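Local coordinates for protein (thiaminase I) (Bacillus subtilis, PDB 3THI) that degrades thiamin by exchanging its thiazole for another base or nucleophile, and probably has a fold related to periplasmic binding proteins, at residues I58-S61 and H62-A66; E81-L84 and P85-Q89; Y125-Y128 and K129-T133; H312-Y315 and E316-Q320. All coordinates share one frame; numbering follows the deposited sequence.

Contact 1: I58-S61 and H62-A66; sequences IFLS and HFVDA
Phe59 sends its carbonyl oxygen and its CB onto the same face of the Phe63 ring, one turn further along the chain. Phe59 CB sits 4.2 Å from the centroid of the Phe63 ring, a CH-pi contact over the face, and Phe59 O hangs above that face nearer its rim. Phe63 CG lies anti to its own carbonyl carbon (chi1 -67°), which swings the ring back over the preceding turn. Phe59 O also takes the amide of Phe63, Phe59 O to Phe63 N being 3.1 Å in a nearly straight bond of 174°. On another flank Leu60 CD1 and Val64 CG2 meet obliquely at 4.0 Å, and both side chains rest on Leu69.

Pairs four residues apart, such as these, line the turns at and around the short helix 60-65, which follows strand 52-56; its backbone bonds go on with Val64 N to Leu60 O and Asp65 N to Ser61 O, each 2.9 Å. Without the ring, as with an alanine at Phe63, the CB and carbonyl of Phe59 would probably lose their aromatic cover and a gap would be likely to open beside Leu69 and Arg347.

The other side is looser. A water bridges the first turn, 2.6 Å from Ile58 O and 3.1 Å from His62 N, while the partly exposed His62 ring leads away from the Phe59 turn. Exposed Asp65 directs its carboxylate to a salt bridge with Arg93.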
loop_
_atom_site.group_PDB
_atom_site.type_symbol
_atom_site.label_atom_id
_atom_site.label_comp_id
_atom_site.label_asym_id
_atom_site.label_seq_id
_atom_site.Cartn_x
_atom_site.Cartn_y
_atom_site.Cartn_z
ATOM N N ILE A 58 -0.796 -6.687 6.723
ATOM C CA ILE A 58 -1.884 -7.665 6.750
ATOM C C ILE A 58 -1.306 -8.944 7.355
ATOM O O ILE A 58 -2.017 -9.715 8.001
ATOM C CB ILE A 58 -2.504 -7.983 5.346
ATOM C CG1 ILE A 58 -1.482 -8.618 4.415
ATOM C CG2 ILE A 58 -3.105 -6.742 4.716
ATOM C CD1 ILE A 58 -2.094 -9.136 3.132
ATOM N N PHE A 59 0.007 -9.115 7.183
ATOM C CA PHE A 59 0.733 -10.277 7.687
ATOM C C PHE A 59 1.301 -10.104 9.081
ATOM O O PHE A 59 1.806 -11.071 9.657
ATOM C CB PHE A 59 1.862 -10.653 6.721
ATOM C CG PHE A 59 1.381 -11.017 5.358
ATOM C CD1 PHE A 59 0.547 -12.119 5.176
ATOM C CD2 PHE A 59 1.691 -10.223 4.264
ATOM C CE1 PHE A 59 0.019 -12.420 3.919
ATOM C CE2 PHE A 59 1.172 -10.515 3.005
ATOM C CZ PHE A 59 0.331 -11.614 2.836
ATOM N N LEU A 60 1.167 -8.901 9.642
ATOM C CA LEU A 60 1.695 -8.596 10.984
ATOM C C LEU A 60 1.231 -9.534 12.094
ATOM O O LEU A 60 2.059 -10.068 12.831
ATOM C CB LEU A 60 1.393 -7.148 11.389
ATOM C CG LEU A 60 2.067 -6.712 12.692
ATOM C CD1 LEU A 60 3.584 -6.800 12.520
ATOM C CD2 LEU A 60 1.644 -5.306 13.081
ATOM N N SER A 61 -0.084 -9.720 12.214
ATOM C CA SER A 61 -0.669 -10.589 13.240
ATOM C C SER A 61 -0.109 -12.009 13.202
ATOM O O SER A 61 0.235 -12.576 14.239
ATOM C CB SER A 61 -2.189 -10.603 13.113
ATOM O OG SER A 61 -2.708 -9.299 13.309
ATOM N N HIS A 62 0.013 -12.556 11.999
ATOM C CA HIS A 62 0.574 -13.884 11.804
ATOM C C HIS A 62 2.039 -13.931 12.272
ATOM O O HIS A 62 2.417 -14.804 13.049
ATOM C CB HIS A 62 0.495 -14.271 10.323
ATOM C CG HIS A 62 1.259 -15.514 9.985
ATOM N ND1 HIS A 62 2.132 -15.587 8.921
ATOM C CD2 HIS A 62 1.324 -16.714 10.607
ATOM C CE1 HIS A 62 2.705 -16.776 8.907
ATOM N NE2 HIS A 62 2.232 -17.478 9.920
ATOM N N PHE A 63 2.864 -13.009 11.783
ATOM C CA PHE A 63 4.279 -12.972 12.164
ATOM C C PHE A 63 4.463 -12.826 13.666
ATOM O O PHE A 63 5.332 -13.462 14.258
ATOM C CB PHE A 63 5.023 -11.837 11.450
ATOM C CG PHE A 63 5.148 -12.024 9.961
ATOM C CD1 PHE A 63 5.058 -13.291 9.387
ATOM C CD2 PHE A 63 5.370 -10.925 9.127
ATOM C CE1 PHE A 63 5.183 -13.457 8.004
ATOM C CE2 PHE A 63 5.495 -11.085 7.746
ATOM C CZ PHE A 63 5.404 -12.353 7.183
ATOM N N VAL A 64 3.643 -11.981 14.284
ATOM C CA VAL A 64 3.724 -11.764 15.721
ATOM C C VAL A 64 3.346 -13.009 16.521
ATOM O O VAL A 64 4.118 -13.475 17.360
ATOM C CB VAL A 64 2.832 -10.594 16.164
ATOM C CG1 VAL A 64 2.737 -10.551 17.689
ATOM C CG2 VAL A 64 3.390 -9.286 15.630
ATOM N N ASP A 65 2.160 -13.550 16.249
ATOM C CA ASP A 65 1.684 -14.727 16.967
ATOM C C ASP A 65 2.566 -15.948 16.758
ATOM O O ASP A 65 2.589 -16.844 17.600
ATOM C CB ASP A 65 0.237 -15.054 16.582
ATOM C CG ASP A 65 -0.751 -13.979 17.005
ATOM O OD1 ASP A 65 -0.373 -13.002 17.694
ATOM O OD2 ASP A 65 -1.933 -14.125 16.648
ATOM N N ALA A 66 3.287 -15.989 15.638
ATOM C CA ALA A 66 4.179 -17.106 15.352
ATOM C C ALA A 66 5.538 -16.958 16.044
ATOM O O ALA A 66 6.375 -17.862 15.975
ATOM C CB ALA A 66 4.362 -17.272 13.854
HETATM O O HOH W 1 -1.722 -11.714 9.623
#

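Contact 2: E81-L84 and P85-Q89; sequences EDVL and PFALQ
Val83 and Leu88 meet at about a right angle: the CG1 branch of Val83 comes up to the first side-chain carbon of Leu88, with Val83 CG1 to Leu88 CB at 4.1 Å. That branch is anti to the backbone N of Val83 (chi1 -175°), the setting that carries it forward to the first turn of the helix. Val83 CG1 also approaches Ala87 CB, more distantly at 4.4 Å.

Leu84 meets three successive residues mainly through its CB. It runs obliquely past the pyrrolidine of Pro85, where Leu84 CB and Pro85 CD are 3.9 Å apart, and it nears the methyl of Ala87, the two CB atoms being 4.1 Å apart. The Phe86 ring reaches back to the same carbon at a slant, Leu84 CB to Phe86 CD2 measuring 4.2 Å. Beyond these neighbours, Leu84 packs on Leu104 and Val332, both of which Phe86 also touches, so the two residues share a bed formed by strand 96-112 and helix 324-332.

One backbone acceptor holds the turn on which these side chains are set. Leu84 O takes the amide of Leu88 at 2.9 Å and 166°, with the donor nearly in line with the carbonyl, and a weaker bond from Ala87 N bends in to the same oxygen.

Leu84 thus occupies the N-cap position of helix 85-90, its carbonyl closing the first turn, with Pro85 as the first helical residue. Proline, having no amide hydrogen to offer, is well suited to that N1 place, and the apolar contacts of Val83 and Leu84 pack the incoming loop against the new helix.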
loop_
_atom_site.group_PDB
_atom_site.type_symbol
_atom_site.label_atom_id
_atom_site.label_comp_id
_atom_site.label_asym_id
_atom_site.label_seq_id
_atom_site.Cartn_x
_atom_site.Cartn_y
_atom_site.Cartn_z
ATOM N N GLU A 81 6.669 10.553 17.954
ATOM C CA GLU A 81 5.724 11.672 17.845
ATOM C C GLU A 81 5.519 12.237 16.423
ATOM O O GLU A 81 4.554 12.966 16.172
ATOM C CB GLU A 81 6.108 12.804 18.805
ATOM C CG GLU A 81 7.354 13.602 18.406
ATOM C CD GLU A 81 8.676 12.910 18.754
ATOM O OE1 GLU A 81 8.666 11.939 19.548
ATOM O OE2 GLU A 81 9.732 13.350 18.241
ATOM N N ASP A 82 6.428 11.914 15.505
ATOM C CA ASP A 82 6.337 12.390 14.119
ATOM C C ASP A 82 5.627 11.359 13.226
ATOM O O ASP A 82 5.235 11.656 12.092
ATOM C CB ASP A 82 7.742 12.708 13.585
ATOM C CG ASP A 82 7.736 13.174 12.135
ATOM O OD1 ASP A 82 7.121 14.222 11.831
ATOM O OD2 ASP A 82 8.367 12.486 11.307
ATOM N N VAL A 83 5.476 10.145 13.748
ATOM C CA VAL A 83 4.805 9.069 13.036
ATOM C C VAL A 83 3.295 9.308 13.102
ATOM O O VAL A 83 2.777 9.817 14.105
ATOM C CB VAL A 83 5.148 7.688 13.660
ATOM C CG1 VAL A 83 4.538 6.558 12.851
ATOM C CG2 VAL A 83 6.639 7.515 13.738
ATOM N N LEU A 84 2.599 9.020 12.005
ATOM C CA LEU A 84 1.151 9.182 11.976
ATOM C C LEU A 84 0.544 8.256 13.021
ATOM O O LEU A 84 0.841 7.062 13.042
ATOM C CB LEU A 84 0.604 8.892 10.582
ATOM C CG LEU A 84 0.728 10.184 9.785
ATOM C CD1 LEU A 84 1.128 9.897 8.377
ATOM C CD2 LEU A 84 -0.576 10.966 9.869
ATOM N N PRO A 85 -0.261 8.818 13.942
ATOM C CA PRO A 85 -0.920 8.081 15.021
ATOM C C PRO A 85 -1.592 6.782 14.584
ATOM O O PRO A 85 -1.375 5.738 15.195
ATOM C CB PRO A 85 -1.934 9.099 15.548
ATOM C CG PRO A 85 -1.217 10.387 15.386
ATOM C CD PRO A 85 -0.655 10.240 13.977
ATOM N N PHE A 86 -2.377 6.833 13.513
ATOM C CA PHE A 86 -3.058 5.627 13.065
ATOM C C PHE A 86 -2.070 4.576 12.569
ATOM O O PHE A 86 -2.320 3.372 12.692
ATOM C CB PHE A 86 -4.147 5.939 12.017
ATOM C CG PHE A 86 -3.652 6.024 10.602
ATOM C CD1 PHE A 86 -3.646 4.897 9.788
ATOM C CD2 PHE A 86 -3.277 7.243 10.052
ATOM C CE1 PHE A 86 -3.279 4.982 8.441
ATOM C CE2 PHE A 86 -2.909 7.342 8.703
ATOM C CZ PHE A 86 -2.913 6.208 7.898
ATOM N N ALA A 87 -0.930 5.033 12.059
ATOM C CA ALA A 87 0.082 4.117 11.557
ATOM C C ALA A 87 0.765 3.434 12.722
ATOM O O ALA A 87 0.884 2.205 12.747
ATOM C CB ALA A 87 1.103 4.851 10.702
ATOM N N LEU A 88 1.191 4.231 13.698
ATOM C CA LEU A 88 1.872 3.689 14.864
ATOM C C LEU A 88 0.957 2.710 15.607
ATOM O O LEU A 88 1.392 1.640 16.055
ATOM C CB LEU A 88 2.321 4.834 15.786
ATOM C CG LEU A 88 3.231 4.466 16.965
ATOM C CD1 LEU A 88 4.452 3.706 16.468
ATOM C CD2 LEU A 88 3.639 5.716 17.729
ATOM N N GLN A 89 -0.327 3.056 15.675
ATOM C CA GLN A 89 -1.315 2.225 16.354
ATOM C C GLN A 89 -1.540 0.917 15.601
ATOM O O GLN A 89 -1.674 -0.135 16.213
ATOM C CB GLN A 89 -2.634 2.992 16.500
ATOM C CG GLN A 89 -3.559 2.432 17.575
ATOM C CD GLN A 89 -2.975 2.552 18.987
ATOM O OE1 GLN A 89 -3.279 1.733 19.863
ATOM N NE2 GLN A 89 -2.137 3.576 19.212
#

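Contact 3: Y125-Y128 and K129-T133; sequences YELY and KKIGT
The Tyr128 ring has Gly132 over one face and Thr133 at its edge. Gly132 CA stands 4.1 Å from the centroid of the Tyr128 ring, over the face and displaced toward the rim, a CH-pi contact. Near the ring plane, Thr133 OG1 is 3.0 Å from Tyr128 OH in a hydrogen bond that either hydroxyl could donate. Tyr128 CG is anti to the backbone N (chi1 -180°), which lays the ring along the departing chain, side by side with Thr133. Helix 186-199 meets the same tyrosine through Leu194, Asn197 and Met198, and Asn197 ND2 gives Thr133 OG1 a second polar partner.

On the buried flank, Leu127 CD2 meets Ile131 CD1 at 3.6 Å. Here the backbone carbonyl of Leu127 has two donors: Ile131 N in line at 2.9 Å and 171°, and Lys130 N at 3.1 Å from well above the carbonyl plane.

Helix 124-131 ends here. Gly132 N bonds to Tyr128 O at 2.7 Å, and Gly132 then turns to positive phi (68°), taking the chain out of the helix and back across the tyrosine. A leucine in place of Tyr128 would probably leave Thr133 OG1 without its phenolic mate and strip Gly132 of the flat surface on which it rests.

The hydroxyls of Tyr128 and Thr133, with the side-chain amide of Asn197, therefore tie the helix end to helix 186-199 by polar bonds, while the ring face covers Gly132 and the Leu127 to Ile131 pair packs on the other flank, toward strand 227-231 and helix 116-119.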
loop_
_atom_site.group_PDB
_atom_site.type_symbol
_atom_site.label_atom_id
_atom_site.label_comp_id
_atom_site.label_asym_id
_atom_site.label_seq_id
_atom_site.Cartn_x
_atom_site.Cartn_y
_atom_site.Cartn_z
ATOM N N TYR A 125 -20.330 3.930 -6.588
ATOM C CA TYR A 125 -21.668 3.984 -7.168
ATOM C C TYR A 125 -21.883 5.321 -7.863
ATOM O O TYR A 125 -22.555 5.395 -8.888
ATOM C CB TYR A 125 -22.731 3.712 -6.105
ATOM C CG TYR A 125 -22.636 2.304 -5.546
ATOM C CD1 TYR A 125 -23.156 1.217 -6.256
ATOM C CD2 TYR A 125 -21.975 2.049 -4.338
ATOM C CE1 TYR A 125 -23.013 -0.090 -5.786
ATOM C CE2 TYR A 125 -21.831 0.739 -3.858
ATOM C CZ TYR A 125 -22.353 -0.325 -4.593
ATOM O OH TYR A 125 -22.206 -1.625 -4.149
ATOM N N GLU A 126 -21.294 6.376 -7.317
ATOM C CA GLU A 126 -21.383 7.695 -7.938
ATOM C C GLU A 126 -20.487 7.671 -9.182
ATOM O O GLU A 126 -20.776 8.336 -10.180
ATOM C CB GLU A 126 -20.906 8.787 -6.977
ATOM C CG GLU A 126 -21.900 9.161 -5.884
ATOM C CD GLU A 126 -21.307 10.127 -4.869
ATOM O OE1 GLU A 126 -20.087 10.379 -4.939
ATOM O OE2 GLU A 126 -22.048 10.628 -3.992
ATOM N N LEU A 127 -19.417 6.874 -9.120
ATOM C CA LEU A 127 -18.488 6.731 -10.239
ATOM C C LEU A 127 -19.217 6.026 -11.384
ATOM O O LEU A 127 -19.082 6.409 -12.540
ATOM C CB LEU A 127 -17.274 5.888 -9.825
ATOM C CG LEU A 127 -15.876 6.179 -10.391
ATOM C CD1 LEU A 127 -15.060 4.884 -10.388
ATOM C CD2 LEU A 127 -15.931 6.779 -11.786
ATOM N N TYR A 128 -19.985 4.993 -11.047
ATOM C CA TYR A 128 -20.740 4.242 -12.041
ATOM C C TYR A 128 -21.765 5.107 -12.780
ATOM O O TYR A 128 -21.974 4.933 -13.984
ATOM C CB TYR A 128 -21.447 3.042 -11.407
ATOM C CG TYR A 128 -22.236 2.240 -12.415
ATOM C CD1 TYR A 128 -21.600 1.334 -13.263
ATOM C CD2 TYR A 128 -23.604 2.427 -12.560
ATOM C CE1 TYR A 128 -22.308 0.638 -14.235
ATOM C CE2 TYR A 128 -24.325 1.737 -13.533
ATOM C CZ TYR A 128 -23.670 0.846 -14.370
ATOM O OH TYR A 128 -24.373 0.191 -15.359
ATOM N N LYS A 129 -22.422 6.014 -12.061
ATOM C CA LYS A 129 -23.411 6.896 -12.679
ATOM C C LYS A 129 -22.768 7.833 -13.705
ATOM O O LYS A 129 -23.449 8.347 -14.585
ATOM C CB LYS A 129 -24.143 7.715 -11.608
ATOM C CG LYS A 129 -25.093 6.873 -10.765
ATOM C CD LYS A 129 -25.912 7.704 -9.786
ATOM C CE LYS A 129 -26.732 6.798 -8.874
ATOM N NZ LYS A 129 -27.432 7.554 -7.793
ATOM N N LYS A 130 -21.455 8.023 -13.591
ATOM C CA LYS A 130 -20.696 8.898 -14.478
ATOM C C LYS A 130 -20.049 8.185 -15.648
ATOM O O LYS A 130 -20.142 8.639 -16.782
ATOM C CB LYS A 130 -19.624 9.649 -13.688
ATOM C CG LYS A 130 -20.197 10.610 -12.666
ATOM C CD LYS A 130 -21.083 11.666 -13.316
ATOM C CE LYS A 130 -21.765 12.518 -12.253
ATOM N NZ LYS A 130 -22.472 13.688 -12.852
ATOM N N ILE A 131 -19.366 7.081 -15.374
ATOM C CA ILE A 131 -18.705 6.339 -16.439
ATOM C C ILE A 131 -19.471 5.112 -16.941
ATOM O O ILE A 131 -19.254 4.667 -18.072
ATOM C CB ILE A 131 -17.264 5.958 -16.066
ATOM C CG1 ILE A 131 -17.252 5.011 -14.880
ATOM C CG2 ILE A 131 -16.454 7.222 -15.768
ATOM C CD1 ILE A 131 -15.891 4.451 -14.587
ATOM N N GLY A 132 -20.352 4.557 -16.111
ATOM C CA GLY A 132 -21.119 3.396 -16.527
ATOM C C GLY A 132 -20.341 2.111 -16.723
ATOM O O GLY A 132 -19.222 1.969 -16.250
ATOM N N THR A 133 -20.949 1.163 -17.421
ATOM C CA THR A 133 -20.336 -0.130 -17.688
ATOM C C THR A 133 -19.355 -0.069 -18.846
ATOM O O THR A 133 -19.578 0.655 -19.817
ATOM C CB THR A 133 -21.421 -1.166 -18.060
ATOM O OG1 THR A 133 -22.315 -1.349 -16.961
ATOM C CG2 THR A 133 -20.803 -2.495 -18.413
#

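Contact 4: H312-Y315 and E316-Q320; sequences HQVY and EALMQ
Glu316 reaches back along the turn before it with an extended chain, and its amide bonds to His312 O at 2.9 Å. The next three backbone bonds follow the same i to i+4 pattern: Ala317 N to Gln313 O, Leu318 N to Val314 O, and Met319 N to Tyr315 O, the longest of the four at 3.1 Å. They carry helix 312-318 toward its end.

Among the apolar pairs, Val314 and Leu318 lie side by side, with Val314 CG1 to Leu318 CD1 at 3.7 Å, on the flank that faces helix 288-295. Met319 is bent at chi3 (80°), which brings its methyl back over the previous turn, where CE is 3.3 Å from Tyr315 O and 4.3 Å from Tyr315 CB.

Polar side chains meet without bonding. Glu316 OE1 is 3.4 Å from Gln313 OE1, two acceptors brought close, the groups crossing at about a right angle with amide and carboxylate planes 86° apart. The other carboxylate oxygen, Glu316 OE2, lies 3.6 Å from His312 CB and well short of the imidazole nitrogens.

At this exposed edge the carboxylate therefore gains little from Gln313, although its charge near the first turn would probably suit the helix dipole.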
loop_
_atom_site.group_PDB
_atom_site.type_symbol
_atom_site.label_atom_id
_atom_site.label_comp_id
_atom_site.label_asym_id
_atom_site.label_seq_id
_atom_site.Cartn_x
_atom_site.Cartn_y
_atom_site.Cartn_z
ATOM N N HIS A 312 5.203 12.700 9.437
ATOM C CA HIS A 312 4.814 14.043 8.996
ATOM C C HIS A 312 5.989 14.766 8.343
ATOM O O HIS A 312 5.835 15.434 7.319
ATOM C CB HIS A 312 4.348 14.900 10.183
ATOM C CG HIS A 312 3.085 14.428 10.829
ATOM N ND1 HIS A 312 1.851 14.546 10.228
ATOM C CD2 HIS A 312 2.863 13.873 12.044
ATOM C CE1 HIS A 312 0.920 14.086 11.047
ATOM N NE2 HIS A 312 1.507 13.672 12.155
ATOM N N GLN A 313 7.160 14.654 8.970
ATOM C CA GLN A 313 8.388 15.297 8.494
ATOM C C GLN A 313 8.672 15.112 6.997
ATOM O O GLN A 313 9.140 16.041 6.336
ATOM C CB GLN A 313 9.578 14.799 9.318
ATOM C CG GLN A 313 10.859 15.597 9.159
ATOM C CD GLN A 313 10.780 16.961 9.813
ATOM O OE1 GLN A 313 10.973 17.990 9.159
ATOM N NE2 GLN A 313 10.498 16.977 11.113
ATOM N N VAL A 314 8.373 13.930 6.462
ATOM C CA VAL A 314 8.617 13.662 5.045
ATOM C C VAL A 314 7.663 14.466 4.161
ATOM O O VAL A 314 8.063 14.990 3.130
ATOM C CB VAL A 314 8.518 12.156 4.711
ATOM C CG1 VAL A 314 9.101 11.888 3.337
ATOM C CG2 VAL A 314 9.259 11.344 5.739
ATOM N N TYR A 315 6.402 14.570 4.568
ATOM C CA TYR A 315 5.429 15.346 3.811
ATOM C C TYR A 315 5.818 16.812 3.873
ATOM O O TYR A 315 5.703 17.542 2.889
ATOM C CB TYR A 315 4.038 15.180 4.403
ATOM C CG TYR A 315 3.441 13.825 4.151
ATOM C CD1 TYR A 315 2.910 13.509 2.897
ATOM C CD2 TYR A 315 3.409 12.854 5.157
ATOM C CE1 TYR A 315 2.358 12.270 2.647
ATOM C CE2 TYR A 315 2.862 11.599 4.916
ATOM C CZ TYR A 315 2.337 11.319 3.652
ATOM O OH TYR A 315 1.796 10.093 3.384
ATOM N N GLU A 316 6.271 17.237 5.045
ATOM C CA GLU A 316 6.691 18.611 5.253
ATOM C C GLU A 316 7.854 18.930 4.309
ATOM O O GLU A 316 7.809 19.906 3.562
ATOM C CB GLU A 316 7.100 18.806 6.720
ATOM C CG GLU A 316 5.971 18.464 7.728
ATOM C CD GLU A 316 6.429 18.383 9.201
ATOM O OE1 GLU A 316 7.651 18.415 9.475
ATOM O OE2 GLU A 316 5.555 18.277 10.095
ATOM N N ALA A 317 8.842 18.038 4.279
ATOM C CA ALA A 317 10.029 18.204 3.443
ATOM C C ALA A 317 9.820 18.040 1.938
ATOM O O ALA A 317 10.472 18.723 1.139
ATOM C CB ALA A 317 11.130 17.268 3.915
ATOM N N LEU A 318 8.916 17.148 1.543
ATOM C CA LEU A 318 8.676 16.905 0.123
ATOM C C LEU A 318 7.794 17.902 -0.600
ATOM O O LEU A 318 8.082 18.255 -1.740
ATOM C CB LEU A 318 8.111 15.501 -0.098
ATOM C CG LEU A 318 9.040 14.308 0.102
ATOM C CD1 LEU A 318 8.253 13.026 -0.080
ATOM C CD2 LEU A 318 10.199 14.362 -0.881
ATOM N N MET A 319 6.740 18.377 0.060
ATOM C CA MET A 319 5.785 19.288 -0.576
ATOM C C MET A 319 6.303 20.608 -1.151
ATOM O O MET A 319 5.653 21.208 -2.008
ATOM C CB MET A 319 4.571 19.531 0.325
ATOM C CG MET A 319 4.843 20.323 1.583
ATOM S SD MET A 319 3.294 20.750 2.409
ATOM C CE MET A 319 2.908 19.199 3.290
ATOM N N GLN A 320 7.477 21.048 -0.705
ATOM C CA GLN A 320 8.072 22.286 -1.203
ATOM C C GLN A 320 8.351 22.089 -2.689
ATOM O O GLN A 320 7.833 22.824 -3.534
ATOM C CB GLN A 320 9.392 22.570 -0.478
ATOM C CG GLN A 320 9.342 22.404 1.036
ATOM C CD GLN A 320 10.721 22.485 1.677
ATOM O OE1 GLN A 320 11.550 21.578 1.520
ATOM N NE2 GLN A 320 10.973 23.571 2.407
#

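Along the chain the four contacts come in series, each a local turn at or near a short helix: 60-65, 85-90, 124-131 and 312-318. Contacts 2 and 4 are distant in sequence yet touch: their centres are about 15 Å apart, Asp82 O and OD1 probably take the amides of His312 and Gln313, and Leu84 packs on His312 and Tyr315. The loop before helix 85-90 thus meets the start of helix 312-318. Contact 1 lies about 19 Å, centre to centre, from contact 2. Contact 3 is about 38 Å from contact 1, again between centres, across the chain's middle, so the helices lie in well-separated parts of what is probably a periplasmic-binding-protein-like fold, with only contacts 2 and 4 joined directly.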